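Glutamine amidotransferase domain-containing protein (Thermotoga maritima, PDB 1O1Y) probably acts as a class I glutamine amidotransferase domain, which would hydrolyse glutamine to supply ammonia, though its exact reaction is unknown. Local coordinates at residues A17-E22 and V62-Y67; V21-L26 and E198-E203; V188-M193 and L213-A218. All blocks are in the same frame, centred on the assembly; numbering follows the deposited sequence.

Interaction 1: residues A17-E22 and V62-Y67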
loop_
_atom_site.group_PDB
_atom_site.type_symbol
_atom_site.label_atom_id
_atom_site.label_comp_id
_atom_site.label_asym_id
_atom_site.label_seq_id
_atom_site.Cartn_x
_atom_site.Cartn_y
_atom_site.Cartn_z
ATOM N N ALA A 17 0.019 -11.643 1.031
ATOM C CA ALA A 17 0.670 -10.416 1.493
ATOM C C ALA A 17 2.164 -10.454 1.089
ATOM O O ALA A 17 2.972 -11.140 1.704
ATOM C CB ALA A 17 0.523 -10.270 3.006
ATOM N N ILE A 18 2.500 -9.712 0.045
ATOM C CA ILE A 18 3.851 -9.661 -0.479
ATOM C C ILE A 18 4.590 -8.520 0.250
ATOM O O ILE A 18 4.256 -7.353 0.128
ATOM C CB ILE A 18 3.880 -9.448 -2.000
ATOM C CG1 ILE A 18 3.040 -10.531 -2.711
ATOM C CG2 ILE A 18 5.321 -9.437 -2.518
ATOM C CD1 ILE A 18 2.843 -10.263 -4.227
ATOM N N ARG A 19 5.578 -8.918 1.013
ATOM C CA ARG A 19 6.267 -8.056 1.961
ATOM C C ARG A 19 7.762 -7.887 1.639
ATOM O O ARG A 19 8.487 -8.850 1.404
ATOM C CB ARG A 19 6.106 -8.636 3.359
ATOM C CG ARG A 19 6.825 -7.761 4.466
ATOM C CD ARG A 19 6.459 -8.131 5.878
ATOM N NE ARG A 19 6.809 -9.534 6.161
ATOM C CZ ARG A 19 6.545 -10.179 7.295
ATOM N NH1 ARG A 19 6.096 -9.529 8.360
ATOM N NH2 ARG A 19 6.814 -11.473 7.399
ATOM N N HIS A 20 8.191 -6.640 1.594
ATOM C CA HIS A 20 9.578 -6.313 1.297
ATOM C C HIS A 20 10.461 -6.056 2.496
ATOM O O HIS A 20 11.669 -6.279 2.435
ATOM C CB HIS A 20 9.559 -5.078 0.491
ATOM C CG HIS A 20 8.805 -5.225 -0.775
ATOM N ND1 HIS A 20 7.862 -4.310 -1.182
ATOM C CD2 HIS A 20 8.752 -6.250 -1.659
ATOM C CE1 HIS A 20 7.373 -4.689 -2.355
ATOM N NE2 HIS A 20 7.905 -5.859 -2.672
ATOM N N VAL A 21 9.847 -5.573 3.568
ATOM C CA VAL A 21 10.552 -5.180 4.780
ATOM C C VAL A 21 9.723 -5.707 5.922
ATOM O O VAL A 21 8.532 -5.431 5.950
ATOM C CB VAL A 21 10.643 -3.638 4.872
ATOM C CG1 VAL A 21 11.341 -3.223 6.133
ATOM C CG2 VAL A 21 11.443 -3.070 3.648
ATOM N N GLU A 22 10.341 -6.445 6.846
ATOM C CA GLU A 22 9.574 -7.170 7.867
ATOM C C GLU A 22 8.654 -6.259 8.690
ATOM O O GLU A 22 7.493 -6.602 8.941
ATOM C CB GLU A 22 10.490 -7.946 8.788
ATOM C CG GLU A 22 9.726 -8.795 9.794
ATOM C CD GLU A 22 10.638 -9.708 10.581
ATOM O OE1 GLU A 22 11.884 -9.624 10.413
ATOM O OE2 GLU A 22 10.098 -10.514 11.371
ATOM N N VAL A 62 -2.048 -8.273 -1.620
ATOM C CA VAL A 62 -1.572 -6.973 -1.148
ATOM C C VAL A 62 -0.061 -6.901 -1.357
ATOM O O VAL A 62 0.661 -7.773 -0.911
ATOM C CB VAL A 62 -1.882 -6.807 0.342
ATOM C CG1 VAL A 62 -1.387 -5.453 0.881
ATOM C CG2 VAL A 62 -3.357 -6.922 0.610
ATOM N N LEU A 63 0.384 -5.871 -2.061
ATOM C CA LEU A 63 1.805 -5.628 -2.252
ATOM C C LEU A 63 2.236 -4.414 -1.429
ATOM O O LEU A 63 1.841 -3.298 -1.697
ATOM C CB LEU A 63 2.092 -5.414 -3.717
ATOM C CG LEU A 63 3.564 -5.203 -4.115
ATOM C CD1 LEU A 63 4.388 -6.415 -3.763
ATOM C CD2 LEU A 63 3.713 -4.905 -5.586
ATOM N N LEU A 64 3.007 -4.689 -0.395
ATOM C CA LEU A 64 3.380 -3.698 0.601
ATOM C C LEU A 64 4.566 -2.809 0.162
ATOM O O LEU A 64 5.133 -2.991 -0.917
ATOM C CB LEU A 64 3.678 -4.396 1.929
ATOM C CG LEU A 64 2.449 -5.123 2.513
ATOM C CD1 LEU A 64 2.873 -6.165 3.528
ATOM C CD2 LEU A 64 1.449 -4.117 3.071
ATOM N N GLY A 65 4.899 -1.827 1.003
ATOM C CA GLY A 65 5.877 -0.809 0.682
ATOM C C GLY A 65 7.306 -1.288 0.862
ATOM O O GLY A 65 7.586 -2.449 1.166
ATOM N N GLY A 66 8.233 -0.355 0.726
ATOM C CA GLY A 66 9.626 -0.614 0.930
ATOM C C GLY A 66 10.479 0.497 0.309
ATOM O O GLY A 66 9.999 1.377 -0.391
ATOM N N TYR A 67 11.770 0.434 0.554
ATOM C CA TYR A 67 12.679 1.506 0.145
ATOM C C TYR A 67 13.282 1.249 -1.244
ATOM O O TYR A 67 13.944 2.141 -1.797
ATOM C CB TYR A 67 13.818 1.627 1.174
ATOM C CG TYR A 67 14.501 0.351 1.411
ATOM C CD1 TYR A 67 15.428 -0.143 0.491
ATOM C CD2 TYR A 67 14.261 -0.397 2.564
ATOM C CE1 TYR A 67 16.048 -1.345 0.690
ATOM C CE2 TYR A 67 14.877 -1.609 2.766
ATOM C CZ TYR A 67 15.787 -2.083 1.831
ATOM O OH TYR A 67 16.450 -3.286 2.007
HETATM O O HOH W 1 7.078 -4.467 3.001
#
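Ala17 and Ile18 pair in parallel with Val62 and Leu63 at the C-terminal ends of two adjacent strands of the main sheet, and the contact continues into the loops beyond them. Two backbone bonds fix the register: Ile18 N to Val62 O, 2.8 Å, and Leu64 N to Ile18 O, 3.0 Å. Ala17 and Val62 point to one face of the sheet, Ile18 and Leu63 to the other. There Ile18 CG2 and Leu63 CD1 lie only 3.4 Å apart, closer than usual for carbons. Past the strands, His20 takes over: its CG, anti to the carbonyl carbon (chi1 -60°), puts the ring on the side of Gly65, and ND1 donates to Gly65 O over 3.0 Å. That acceptor sits nearly in the ring plane, while the donor stands well above the carbonyl plane. A water that accepts from Val21 N lies 2.8 Å from Gly65 O and can bridge the loops; farther on, Val21 CG2 meets Tyr67 CE2 at 3.8 Å. At the backbone angles of Gly66 a CB would jam against the preceding carbonyl O, which calls for glycine; its N bonds the oxidised cysteine at position 100, consistent with the oxyanion hole of this family. Glu82 of helix 78-92 binds His20 NE2, Met105 of helix 102-109 packs on His20 and Leu63, and Met29 of helix 28-35 packs on Val62, on the Ala17 face, and on Leu64 just beyond the strand.

Interaction 2: residues V21-L26 and E198-E203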
loop_
_atom_site.group_PDB
_atom_site.type_symbol
_atom_site.label_atom_id
_atom_site.label_comp_id
_atom_site.label_asym_id
_atom_site.label_seq_id
_atom_site.Cartn_x
_atom_site.Cartn_y
_atom_site.Cartn_z
ATOM N N VAL A 21 9.847 -5.573 3.568
ATOM C CA VAL A 21 10.552 -5.180 4.780
ATOM C C VAL A 21 9.723 -5.707 5.922
ATOM O O VAL A 21 8.532 -5.431 5.950
ATOM C CB VAL A 21 10.643 -3.638 4.872
ATOM C CG1 VAL A 21 11.341 -3.223 6.133
ATOM C CG2 VAL A 21 11.443 -3.070 3.648
ATOM N N GLU A 22 10.341 -6.445 6.846
ATOM C CA GLU A 22 9.574 -7.170 7.867
ATOM C C GLU A 22 8.654 -6.259 8.690
ATOM O O GLU A 22 7.493 -6.602 8.941
ATOM C CB GLU A 22 10.490 -7.946 8.788
ATOM C CG GLU A 22 9.726 -8.795 9.794
ATOM C CD GLU A 22 10.638 -9.708 10.581
ATOM O OE1 GLU A 22 11.884 -9.624 10.413
ATOM O OE2 GLU A 22 10.098 -10.514 11.371
ATOM N N ILE A 23 9.172 -5.087 9.055
ATOM C CA ILE A 23 8.414 -4.088 9.827
ATOM C C ILE A 23 7.266 -3.480 9.044
ATOM O O ILE A 23 6.258 -3.068 9.618
ATOM C CB ILE A 23 9.401 -2.957 10.285
ATOM C CG1 ILE A 23 10.341 -3.514 11.355
ATOM C CG2 ILE A 23 8.683 -1.721 10.764
ATOM C CD1 ILE A 23 9.695 -3.780 12.673
ATOM N N GLU A 24 7.441 -3.394 7.744
ATOM C CA GLU A 24 6.462 -2.782 6.879
ATOM C C GLU A 24 5.502 -3.876 6.432
ATOM O O GLU A 24 5.421 -4.266 5.269
ATOM C CB GLU A 24 7.109 -2.003 5.750
ATOM C CG GLU A 24 8.071 -0.958 6.342
ATOM C CD GLU A 24 8.851 -0.105 5.336
ATOM O OE1 GLU A 24 8.375 0.100 4.208
ATOM O OE2 GLU A 24 9.938 0.411 5.720
ATOM N N ASP A 25 4.706 -4.288 7.394
ATOM C CA ASP A 25 3.861 -5.462 7.269
ATOM C C ASP A 25 2.406 -5.073 7.034
ATOM O O ASP A 25 2.112 -3.962 6.589
ATOM C CB ASP A 25 4.089 -6.349 8.466
ATOM C CG ASP A 25 3.546 -5.738 9.775
ATOM O OD1 ASP A 25 2.963 -4.625 9.793
ATOM O OD2 ASP A 25 3.678 -6.356 10.833
ATOM N N LEU A 26 1.469 -5.976 7.310
ATOM C CA LEU A 26 0.067 -5.691 7.035
ATOM C C LEU A 26 -0.535 -4.627 7.936
ATOM O O LEU A 26 -1.622 -4.130 7.669
ATOM C CB LEU A 26 -0.779 -6.960 7.122
ATOM C CG LEU A 26 -0.665 -7.897 5.915
ATOM C CD1 LEU A 26 -1.202 -9.282 6.337
ATOM C CD2 LEU A 26 -1.353 -7.384 4.697
ATOM N N GLU A 198 10.586 2.935 16.209
ATOM C CA GLU A 198 11.744 2.238 16.719
ATOM C C GLU A 198 12.657 1.741 15.579
ATOM O O GLU A 198 13.871 1.877 15.706
ATOM C CB GLU A 198 11.352 1.087 17.647
ATOM C CG GLU A 198 12.511 0.310 18.257
ATOM C CD GLU A 198 13.419 1.151 19.148
ATOM O OE1 GLU A 198 13.045 2.286 19.540
ATOM O OE2 GLU A 198 14.532 0.675 19.458
ATOM N N ALA A 199 12.094 1.192 14.515
ATOM C CA ALA A 199 12.904 0.645 13.427
ATOM C C ALA A 199 13.697 1.755 12.723
ATOM O O ALA A 199 14.829 1.518 12.269
ATOM C CB ALA A 199 12.057 -0.077 12.393
ATOM N N TYR A 200 13.091 2.947 12.637
ATOM C CA TYR A 200 13.614 4.046 11.828
ATOM C C TYR A 200 13.979 5.261 12.646
ATOM O O TYR A 200 13.995 6.367 12.136
ATOM C CB TYR A 200 12.662 4.402 10.706
ATOM C CG TYR A 200 12.286 3.203 9.862
ATOM C CD1 TYR A 200 10.963 2.904 9.575
ATOM C CD2 TYR A 200 13.264 2.342 9.389
ATOM C CE1 TYR A 200 10.620 1.779 8.854
ATOM C CE2 TYR A 200 12.928 1.218 8.661
ATOM C CZ TYR A 200 11.618 0.937 8.402
ATOM O OH TYR A 200 11.309 -0.195 7.668
ATOM N N LYS A 201 14.320 4.997 13.892
ATOM C CA LYS A 201 14.656 5.982 14.885
ATOM C C LYS A 201 15.784 6.899 14.408
ATOM O O LYS A 201 15.702 8.096 14.611
ATOM C CB LYS A 201 15.090 5.239 16.149
ATOM C CG LYS A 201 15.708 6.052 17.230
ATOM C CD LYS A 201 15.698 5.291 18.574
ATOM C CE LYS A 201 15.901 6.250 19.761
ATOM N NZ LYS A 201 15.910 5.559 21.104
ATOM N N ASP A 202 16.842 6.354 13.787
ATOM C CA ASP A 202 17.969 7.214 13.370
ATOM C C ASP A 202 17.639 8.062 12.146
ATOM O O ASP A 202 18.072 9.191 12.041
ATOM C CB ASP A 202 19.225 6.388 13.116
ATOM C CG ASP A 202 19.725 5.728 14.352
ATOM O OD1 ASP A 202 19.417 6.217 15.470
ATOM O OD2 ASP A 202 20.464 4.719 14.309
ATOM N N GLU A 203 16.874 7.525 11.222
ATOM C CA GLU A 203 16.409 8.292 10.075
ATOM C C GLU A 203 15.517 9.440 10.511
ATOM O O GLU A 203 15.640 10.561 10.006
ATOM C CB GLU A 203 15.640 7.415 9.080
ATOM C CG GLU A 203 14.965 8.216 7.949
ATOM C CD GLU A 203 14.152 7.381 6.955
ATOM O OE1 GLU A 203 13.589 7.971 5.993
ATOM O OE2 GLU A 203 14.039 6.143 7.154
#
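Tyr200 reaches from the break between helices 190-199 and 201-206 to Glu24, in the loop that follows strand 14-18. The polar part of the contact is a single pairing, Tyr200 OH with Glu24 OE2. At 2.5 Å it is very short, and because the phenol proton has another acceptor within reach, its assignment to this bond remains doubtful. The carboxylate and the ring are turned 83° against each other, nearly perpendicular. The glutamate chain is extended beyond CG (chi2 178°), which carries its carboxylate out to the hydroxyl. A methyl also comes close to that hydroxyl: Val21 CG1 lies 3.4 Å from Tyr200 OH.

The apolar part rests on Ile23 and Ala199. Ile23 CG1 approaches Ala199 CB to 4.0 Å, with its CG2 almost as near. Ala199 also serves its own neighbour: its CB stands 3.9 Å above the Tyr200 ring, over the centre, while Trp149 meets that ring edge-to-face. Trp196, one helical turn before Tyr200, touches both Ile23 and Glu24.

Backbone bonds shape the loop, though both are weak. Glu24 N to Val21 O, 2.9 Å, closes a type I beta turn from Val21 to Glu24, and Asp25 N to Ile23 O, 3.0 Å, forms an inverse gamma turn centred on Glu24.

The two segments bury just 167 Å² together, which marks a small surface contact. Tyr200 both leaves the first helix and occupies the N-cap position of the second, making this a helix-helix junction set against a tight-turn loop at the C-terminal edge of the parallel strands of a flavodoxin-like fold.

Interaction 3: residues V188-M193 and L213-A218. With SO4 (sulfate ion), chain J.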
loop_
_atom_site.group_PDB
_atom_site.type_symbol
_atom_site.label_atom_id
_atom_site.label_comp_id
_atom_site.label_asym_id
_atom_site.label_seq_id
_atom_site.Cartn_x
_atom_site.Cartn_y
_atom_site.Cartn_z
ATOM N N VAL A 188 -1.421 1.967 9.177
ATOM C CA VAL A 188 -0.516 2.226 10.285
ATOM C C VAL A 188 -1.278 2.950 11.402
ATOM O O VAL A 188 -1.523 4.165 11.343
ATOM C CB VAL A 188 0.755 3.002 9.835
ATOM C CG1 VAL A 188 1.716 3.238 11.040
ATOM C CG2 VAL A 188 1.490 2.266 8.712
ATOM N N GLY A 189 -1.641 2.162 12.396
ATOM C CA GLY A 189 -2.235 2.623 13.636
ATOM C C GLY A 189 -1.164 2.816 14.683
ATOM O O GLY A 189 0.017 2.759 14.349
ATOM N N ALA A 190 -1.564 3.035 15.925
ATOM C CA ALA A 190 -0.587 3.348 16.959
ATOM C C ALA A 190 0.387 2.183 17.239
ATOM O O ALA A 190 1.570 2.413 17.400
ATOM C CB ALA A 190 -1.278 3.788 18.232
ATOM N N ARG A 191 -0.108 0.948 17.301
ATOM C CA ARG A 191 0.747 -0.226 17.593
ATOM C C ARG A 191 1.832 -0.396 16.505
ATOM O O ARG A 191 3.006 -0.569 16.811
ATOM C CB ARG A 191 -0.127 -1.485 17.671
ATOM C CG ARG A 191 0.645 -2.805 17.729
ATOM C CD ARG A 191 -0.254 -4.085 17.581
ATOM N NE ARG A 191 -0.976 -4.187 16.298
ATOM C CZ ARG A 191 -0.453 -4.555 15.116
ATOM N NH1 ARG A 191 0.828 -4.883 14.997
ATOM N NH2 ARG A 191 -1.232 -4.593 14.034
ATOM N N THR A 192 1.440 -0.279 15.244
ATOM C CA THR A 192 2.363 -0.377 14.112
ATOM C C THR A 192 3.340 0.837 14.093
ATOM O O THR A 192 4.550 0.708 13.858
ATOM C CB THR A 192 1.573 -0.465 12.808
ATOM O OG1 THR A 192 0.809 -1.688 12.805
ATOM C CG2 THR A 192 2.451 -0.538 11.619
HETATM N N MSE A 193 2.801 2.018 14.354
HETATM C CA MSE A 193 3.617 3.225 14.427
HETATM C C MSE A 193 4.747 3.095 15.425
HETATM O O MSE A 193 5.893 3.555 15.150
HETATM C CB MSE A 193 2.753 4.464 14.701
HETATM C CG MSE A 193 3.515 5.798 14.597
HETATM SE SE MSE A 193 4.171 6.134 12.757
HETATM C CE MSE A 193 2.567 6.696 12.031
ATOM N N LEU A 213 4.985 13.085 18.078
ATOM C CA LEU A 213 3.855 13.579 17.326
ATOM C C LEU A 213 3.316 12.597 16.281
ATOM O O LEU A 213 2.095 12.504 16.084
ATOM C CB LEU A 213 4.219 14.882 16.650
ATOM C CG LEU A 213 4.741 15.997 17.539
ATOM C CD1 LEU A 213 4.922 17.248 16.649
ATOM C CD2 LEU A 213 3.835 16.263 18.762
ATOM N N LEU A 214 4.195 11.874 15.567
ATOM C CA LEU A 214 3.728 10.805 14.709
ATOM C C LEU A 214 2.833 9.810 15.471
ATOM O O LEU A 214 1.826 9.329 14.952
ATOM C CB LEU A 214 4.905 10.024 14.082
ATOM C CG LEU A 214 5.896 10.788 13.206
ATOM C CD1 LEU A 214 6.922 9.808 12.655
ATOM C CD2 LEU A 214 5.174 11.405 12.044
ATOM N N LEU A 215 3.233 9.464 16.682
ATOM C CA LEU A 215 2.507 8.445 17.430
ATOM C C LEU A 215 1.170 9.007 17.952
ATOM O O LEU A 215 0.145 8.330 17.908
ATOM C CB LEU A 215 3.341 7.956 18.602
ATOM C CG LEU A 215 2.709 6.938 19.525
ATOM C CD1 LEU A 215 2.206 5.727 18.776
ATOM C CD2 LEU A 215 3.719 6.546 20.580
ATOM N N GLU A 216 1.201 10.234 18.451
ATOM C CA GLU A 216 -0.002 10.857 18.979
ATOM C C GLU A 216 -1.031 10.993 17.877
ATOM O O GLU A 216 -2.206 10.674 18.078
ATOM C CB GLU A 216 0.291 12.227 19.558
ATOM C CG GLU A 216 0.885 12.154 20.931
ATOM C CD GLU A 216 1.281 13.535 21.456
ATOM O OE1 GLU A 216 0.924 14.568 20.815
ATOM O OE2 GLU A 216 1.963 13.573 22.501
ATOM N N THR A 217 -0.594 11.397 16.685
ATOM C CA THR A 217 -1.524 11.463 15.568
ATOM C C THR A 217 -2.044 10.074 15.168
ATOM O O THR A 217 -3.236 9.923 14.813
ATOM C CB THR A 217 -0.900 12.222 14.398
ATOM O OG1 THR A 217 -0.542 13.543 14.867
ATOM C CG2 THR A 217 -1.851 12.403 13.277
ATOM N N ALA A 218 -1.174 9.062 15.173
ATOM C CA ALA A 218 -1.612 7.690 14.853
ATOM C C ALA A 218 -2.756 7.280 15.825
ATOM O O ALA A 218 -3.745 6.664 15.401
ATOM C CB ALA A 218 -0.450 6.706 14.970
HETATM S S SO4 J . 3.244 -5.667 18.004
HETATM O O1 SO4 J . 4.152 -6.803 18.129
HETATM O O2 SO4 J . 3.274 -4.832 19.209
HETATM O O3 SO4 J . 1.905 -6.203 17.787
HETATM O O4 SO4 J . 3.669 -4.846 16.877
HETATM O O HOH W 2 -3.506 5.618 12.512
#
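The guanidinium of Arg191 has Thr192 OG1 on one face, 3.5 Å above the plane and offset toward the rim, and sulfate O4 at its edge, in plane. Arg191 NH1 donates to sulfate O3 at 3.3 Å, obliquely to the group, and only weakly to O4; Asp31 forms a salt bridge with NH2. The sulfate, probably from the crystallisation liquor, is also held by Arg195.

Across the contact itself, Ala218 CB points between Ala190 and Met193, 3.9 Å from Ala190 CA and equally far from Met193 CB. Such close approach of the two alanines, whose CA atoms are 4.9 Å apart, seats the first turn of helix 190-199, with Gly189 at the N-cap position, against the long C-terminal helix 211-237. Ala190 CB meets Leu215 CD1 at 4.0 Å. Met193, a selenomethionine, has CG anti to the backbone N (chi1 -172°) and bends at chi2 (64°), which brings SE to 4.2 Å from Leu214 CB, the two side chains crossing at about a right angle. Trp125 of strand 125-130 packs on Met193 and Ala218. One water donates to Val188 O (2.7 Å) and to Ala218 O (3.1 Å), joining the two backbones beside this apolar patch.

Interactions 1 and 2 both draw on the loop after strand 14-18, sharing Val21 and Glu22, and their centres lie about 11 Å apart; they touch, for example where Leu64 CD1 packs on Glu24 O at 3.6 Å. Interaction 3 has its centre about 13 Å from that of interaction 2 and about 19 Å from that of interaction 1, touching neither, yet helix 190-199 serves both interactions 2 and 3. Both segments of interaction 1 precede those of interaction 3, whereas 188-193 falls between the two segments of interaction 2. The strand ends of the sheet are thus tied through one loop to helix 190-199, which the C-terminal helix 211-237 backs in turn.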